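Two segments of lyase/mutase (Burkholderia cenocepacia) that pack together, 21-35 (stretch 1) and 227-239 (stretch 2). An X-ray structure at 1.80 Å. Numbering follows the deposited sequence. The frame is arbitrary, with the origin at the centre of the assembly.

Stretch 1 (21-35) AFRALHTRPGAFIIP
Stretch 2 227-239: SLDELAALGVKRV

Two segments far apart in one chain meet as neighbouring parallel strands, each entered from a helix, and bury 718 Å² between them. Stretch 1 runs from a helix already under way at Ala 21, by a loop, into a strand that takes in Phe 32 and Ile 33; stretch 2 places a helix at 228-233 before a strand that includes 238-239 and continues onward.

Ser 227 makes no contact across the interface but starts its helix. At phi/psi -84/164 and chi1 p, its OG accepts from Glu 230 N at 3.1 Å, a cap, while Glu 230 OE1 accepts a hydrogen bond from Ser 227 N at 2.9 Å. The helix then presents Leu 228 and Ala 232, one turn apart, toward stretch 1. Leu 228 (chi1 t, chi2 p) brings CD1 to 3.6 Å from Ala 31 CB and 3.8 Å from Ile 33 CG1, so one methyl spans two alternate residues of the opposing segment. Ala 232 CB lies 4.0 Å from Ala 31 CB, a small-to-small approach.

The helix closes with a Schellman motif: Val 236 N bonds to Leu 231 O at 3.1 Å and Gly 235 N to Ala 232 O at 2.9 Å. Gly 235 has phi/psi 91/9, where a CB would jam against the preceding carbonyl, so the turn calls for glycine. Val 236 (-69/143) leads out, its O 3.4 Å from Ala 31 CB.

Lys 237 (-101/-36; chi t, p, p, t) has the largest covered area of the contact. Its CA-to-CB bond points sideways, but the chain folds back along the loop of stretch 1, with CD 3.3 Å from His 26 O. NZ donates to Arg 28 O at 2.7 Å and to Gly 30 O at 2.9 Å, tying down two loop carbonyls. Between them in sequence is Pro 29 (-63/148); Gly 30 itself sits at 93/-177, again angles that call for glycine.

The register pairs Ala 31 with Lys 237, Phe 32 with Arg 238 and Ile 33 with Val 239, at CA-CA distances of 4.2, 5.0 and 4.6 Å. Hydrogen bonds alternate in direction: Phe 32 N to Lys 237 O at 3.0 Å, Val 239 N to Phe 32 O at 2.9 Å, and Ile 34 N to Val 239 O at 2.8 Å. Lys 237 O also receives a CA-H contact from Ala 31 CA at 3.1 Å.

Arg 238 (-135/137; chi t, t, p) shares a sheet face with Phe 32 (-126/157; chi1 p, chi2 -83°). Arg 238 CG sits over one face of the Phe 32 ring, a CH-pi contact, while Phe 32 CZ reaches Arg 238 CD at 3.2 Å. Beyond this apolar stem, Arg 238 NH1 donates to His 26 NE2 at 3.0 Å, near the imidazole plane. His 26 (chi1 m, chi2 78°) is held by ND1 donating to Phe 22 O at 2.8 Å, so its ring links helix to strand.

Val 239 (-128/123; chi1 t) shares the other face with Ile 33 (-99/134; chi m, t), its CB 4.4 Å from Ile 33 CG1.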

# COMPACT_ATOMS: atom_id res chain seq x y z
N ALA B 21 -16.73 0.85 -22.56
CA ALA B 21 -16.58 -0.47 -21.97
C ALA B 21 -17.24 -0.53 -20.57
O ALA B 21 -17.94 -1.50 -20.19
CB ALA B 21 -15.12 -0.86 -21.93
N PHE B 22 -17.04 0.53 -19.79
CA PHE B 22 -17.57 0.58 -18.43
C PHE B 22 -19.09 0.61 -18.44
O PHE B 22 -19.73 -0.12 -17.68
CB PHE B 22 -17.03 1.78 -17.68
CG PHE B 22 -17.35 1.75 -16.22
CD1 PHE B 22 -16.99 0.65 -15.44
CD2 PHE B 22 -17.98 2.79 -15.62
CE1 PHE B 22 -17.27 0.64 -14.06
CE2 PHE B 22 -18.25 2.78 -14.25
CZ PHE B 22 -17.89 1.70 -13.48
N ARG B 23 -19.68 1.47 -19.28
CA ARG B 23 -21.14 1.56 -19.36
C ARG B 23 -21.72 0.18 -19.76
O ARG B 23 -22.71 -0.26 -19.18
CB ARG B 23 -21.58 2.66 -20.36
CG ARG B 23 -23.10 2.88 -20.44
CD ARG B 23 -23.55 3.43 -21.82
NE ARG B 23 -23.28 2.43 -22.88
CZ ARG B 23 -24.06 1.37 -23.18
NH1 ARG B 23 -25.23 1.15 -22.57
NH2 ARG B 23 -23.67 0.53 -24.13
N ALA B 24 -21.08 -0.48 -20.74
CA ALA B 24 -21.48 -1.80 -21.24
C ALA B 24 -21.46 -2.91 -20.18
O ALA B 24 -22.28 -3.84 -20.26
CB ALA B 24 -20.62 -2.21 -22.43
N LEU B 25 -20.52 -2.84 -19.23
CA LEU B 25 -20.49 -3.80 -18.11
C LEU B 25 -21.79 -3.79 -17.40
O LEU B 25 -22.21 -4.84 -16.91
CB LEU B 25 -19.38 -3.51 -17.06
CG LEU B 25 -17.99 -3.66 -17.58
CD1 LEU B 25 -16.90 -3.19 -16.65
CD2 LEU B 25 -17.78 -5.13 -17.98
N HIS B 26 -22.46 -2.63 -17.36
CA HIS B 26 -23.69 -2.51 -16.59
C HIS B 26 -24.95 -3.03 -17.29
O HIS B 26 -26.00 -3.07 -16.66
CB HIS B 26 -23.96 -1.07 -16.16
CG HIS B 26 -22.93 -0.53 -15.22
ND1 HIS B 26 -21.71 -0.09 -15.66
CD2 HIS B 26 -22.95 -0.34 -13.88
CE1 HIS B 26 -21.00 0.33 -14.63
NE2 HIS B 26 -21.73 0.18 -13.54
N THR B 27 -24.86 -3.31 -18.57
CA THR B 27 -26.04 -3.68 -19.37
C THR B 27 -25.98 -5.13 -19.83
O THR B 27 -26.98 -5.67 -20.29
CB THR B 27 -26.23 -2.76 -20.57
OG1 THR B 27 -25.09 -2.85 -21.43
CG2 THR B 27 -26.42 -1.29 -20.09
N ARG B 28 -24.85 -5.79 -19.66
CA ARG B 28 -24.81 -7.20 -20.00
C ARG B 28 -25.41 -8.02 -18.86
O ARG B 28 -25.54 -7.54 -17.70
CB ARG B 28 -23.39 -7.63 -20.38
CG ARG B 28 -22.47 -7.76 -19.24
CD ARG B 28 -21.06 -8.05 -19.73
NE ARG B 28 -20.29 -8.39 -18.54
CZ ARG B 28 -18.97 -8.40 -18.45
NH1 ARG B 28 -18.21 -8.07 -19.49
NH2 ARG B 28 -18.42 -8.75 -17.30
N PRO B 29 -25.78 -9.28 -19.16
CA PRO B 29 -26.40 -10.08 -18.14
C PRO B 29 -25.51 -10.36 -16.94
O PRO B 29 -24.28 -10.51 -17.06
CB PRO B 29 -26.74 -11.41 -18.86
CG PRO B 29 -26.83 -11.05 -20.32
CD PRO B 29 -25.83 -9.93 -20.49
N GLY B 30 -26.15 -10.47 -15.79
CA GLY B 30 -25.44 -10.90 -14.61
C GLY B 30 -24.93 -9.72 -13.80
O GLY B 30 -25.25 -8.57 -14.11
N ALA B 31 -24.20 -10.01 -12.72
CA ALA B 31 -23.54 -8.94 -11.93
C ALA B 31 -22.03 -9.04 -12.13
O ALA B 31 -21.51 -10.10 -12.40
CB ALA B 31 -23.86 -9.09 -10.43
N PHE B 32 -21.33 -7.92 -11.97
CA PHE B 32 -19.86 -7.95 -12.03
C PHE B 32 -19.26 -7.34 -10.80
O PHE B 32 -19.88 -6.53 -10.15
CB PHE B 32 -19.30 -7.26 -13.30
CG PHE B 32 -19.41 -5.75 -13.31
CD1 PHE B 32 -20.57 -5.12 -13.69
CD2 PHE B 32 -18.30 -4.97 -13.01
CE1 PHE B 32 -20.66 -3.75 -13.70
CE2 PHE B 32 -18.37 -3.60 -13.02
CZ PHE B 32 -19.57 -2.98 -13.34
N ILE B 33 -18.03 -7.70 -10.50
CA ILE B 33 -17.37 -7.19 -9.31
C ILE B 33 -16.47 -6.04 -9.80
O ILE B 33 -15.77 -6.17 -10.80
CB ILE B 33 -16.52 -8.26 -8.61
CG1 ILE B 33 -17.43 -9.37 -8.07
CG2 ILE B 33 -15.71 -7.66 -7.50
CD1 ILE B 33 -16.71 -10.59 -7.50
N ILE B 34 -16.52 -4.94 -9.08
CA ILE B 34 -15.64 -3.82 -9.27
C ILE B 34 -14.77 -3.71 -8.01
O ILE B 34 -15.23 -3.26 -6.93
CB ILE B 34 -16.37 -2.52 -9.64
CG1 ILE B 34 -15.36 -1.43 -9.98
CG2 ILE B 34 -17.30 -2.06 -8.54
CD1 ILE B 34 -15.96 -0.24 -10.71
N PRO B 35 -13.53 -4.22 -8.09
CA PRO B 35 -12.71 -4.22 -6.88
C PRO B 35 -12.04 -2.90 -6.65
O PRO B 35 -11.98 -2.04 -7.56
CB PRO B 35 -11.70 -5.32 -7.18
CG PRO B 35 -11.46 -5.17 -8.63
CD PRO B 35 -12.81 -4.84 -9.22
N SER B 227 -22.71 -14.14 -2.16
CA SER B 227 -21.85 -14.36 -3.26
C SER B 227 -22.32 -13.50 -4.41
O SER B 227 -23.44 -13.00 -4.43
CB SER B 227 -21.82 -15.82 -3.69
OG SER B 227 -23.08 -16.18 -4.21
N LEU B 228 -21.46 -13.34 -5.38
CA LEU B 228 -21.84 -12.62 -6.60
C LEU B 228 -23.06 -13.24 -7.31
O LEU B 228 -23.91 -12.54 -7.82
CB LEU B 228 -20.66 -12.61 -7.57
CG LEU B 228 -20.89 -11.80 -8.83
CD1 LEU B 228 -21.09 -10.31 -8.53
CD2 LEU B 228 -19.76 -12.04 -9.85
N ASP B 229 -23.13 -14.58 -7.34
CA ASP B 229 -24.26 -15.26 -7.92
C ASP B 229 -25.54 -15.00 -7.12
O ASP B 229 -26.59 -14.78 -7.73
CB ASP B 229 -23.97 -16.78 -8.03
CG ASP B 229 -25.14 -17.56 -8.52
OD1 ASP B 229 -25.56 -17.31 -9.64
OD2 ASP B 229 -25.65 -18.45 -7.78
N GLU B 230 -25.47 -15.03 -5.77
CA GLU B 230 -26.64 -14.71 -4.94
C GLU B 230 -27.07 -13.31 -5.24
O GLU B 230 -28.23 -13.03 -5.38
CB GLU B 230 -26.39 -14.90 -3.43
CG GLU B 230 -26.31 -16.37 -3.03
CD GLU B 230 -25.74 -16.61 -1.63
OE1 GLU B 230 -24.72 -16.00 -1.22
OE2 GLU B 230 -26.32 -17.45 -0.93
N LEU B 231 -26.11 -12.39 -5.33
CA LEU B 231 -26.47 -10.99 -5.59
C LEU B 231 -27.08 -10.81 -6.97
O LEU B 231 -28.08 -10.08 -7.11
CB LEU B 231 -25.27 -10.04 -5.33
CG LEU B 231 -24.87 -10.01 -3.84
CD1 LEU B 231 -23.45 -9.58 -3.61
CD2 LEU B 231 -25.77 -9.08 -3.12
N ALA B 232 -26.56 -11.51 -7.97
CA ALA B 232 -27.15 -11.46 -9.29
C ALA B 232 -28.63 -11.94 -9.26
O ALA B 232 -29.49 -11.35 -9.90
CB ALA B 232 -26.31 -12.29 -10.28
N ALA B 233 -28.91 -12.97 -8.47
CA ALA B 233 -30.27 -13.52 -8.36
C ALA B 233 -31.23 -12.55 -7.66
O ALA B 233 -32.45 -12.61 -7.87
CB ALA B 233 -30.22 -14.84 -7.60
N LEU B 234 -30.67 -11.67 -6.81
CA LEU B 234 -31.42 -10.59 -6.18
C LEU B 234 -31.54 -9.34 -7.11
O LEU B 234 -32.12 -8.32 -6.75
CB LEU B 234 -30.76 -10.23 -4.86
CG LEU B 234 -30.65 -11.38 -3.87
CD1 LEU B 234 -29.72 -11.02 -2.72
CD2 LEU B 234 -32.02 -11.74 -3.32
N GLY B 235 -30.97 -9.41 -8.30
CA GLY B 235 -31.12 -8.36 -9.29
C GLY B 235 -30.07 -7.27 -9.25
O GLY B 235 -30.19 -6.26 -9.95
N VAL B 236 -29.03 -7.49 -8.45
CA VAL B 236 -27.90 -6.61 -8.37
C VAL B 236 -27.10 -6.65 -9.65
O VAL B 236 -26.94 -7.71 -10.27
CB VAL B 236 -26.99 -6.99 -7.18
CG1 VAL B 236 -25.80 -6.04 -7.07
CG2 VAL B 236 -27.79 -6.89 -5.89
N LYS B 237 -26.58 -5.48 -10.05
CA LYS B 237 -25.74 -5.41 -11.23
C LYS B 237 -24.22 -5.33 -10.96
O LYS B 237 -23.42 -5.83 -11.74
CB LYS B 237 -26.15 -4.19 -12.05
CG LYS B 237 -25.44 -4.06 -13.40
CD LYS B 237 -25.51 -5.29 -14.28
CE LYS B 237 -26.97 -5.67 -14.58
NZ LYS B 237 -27.01 -6.80 -15.54
N ARG B 238 -23.84 -4.65 -9.90
CA ARG B 238 -22.43 -4.36 -9.58
C ARG B 238 -22.16 -4.61 -8.12
O ARG B 238 -22.93 -4.23 -7.27
CB ARG B 238 -22.09 -2.91 -9.90
CG ARG B 238 -20.60 -2.67 -10.10
CD ARG B 238 -20.39 -1.27 -10.71
NE ARG B 238 -20.55 -0.24 -9.70
CZ ARG B 238 -20.72 1.07 -9.89
NH1 ARG B 238 -20.81 1.60 -11.07
NH2 ARG B 238 -20.75 1.88 -8.86
N VAL B 239 -21.02 -5.24 -7.84
CA VAL B 239 -20.66 -5.51 -6.49
C VAL B 239 -19.24 -4.98 -6.24
O VAL B 239 -18.29 -5.34 -6.92
CB VAL B 239 -20.68 -7.02 -6.20
CG1 VAL B 239 -20.40 -7.26 -4.73
CG2 VAL B 239 -22.03 -7.60 -6.58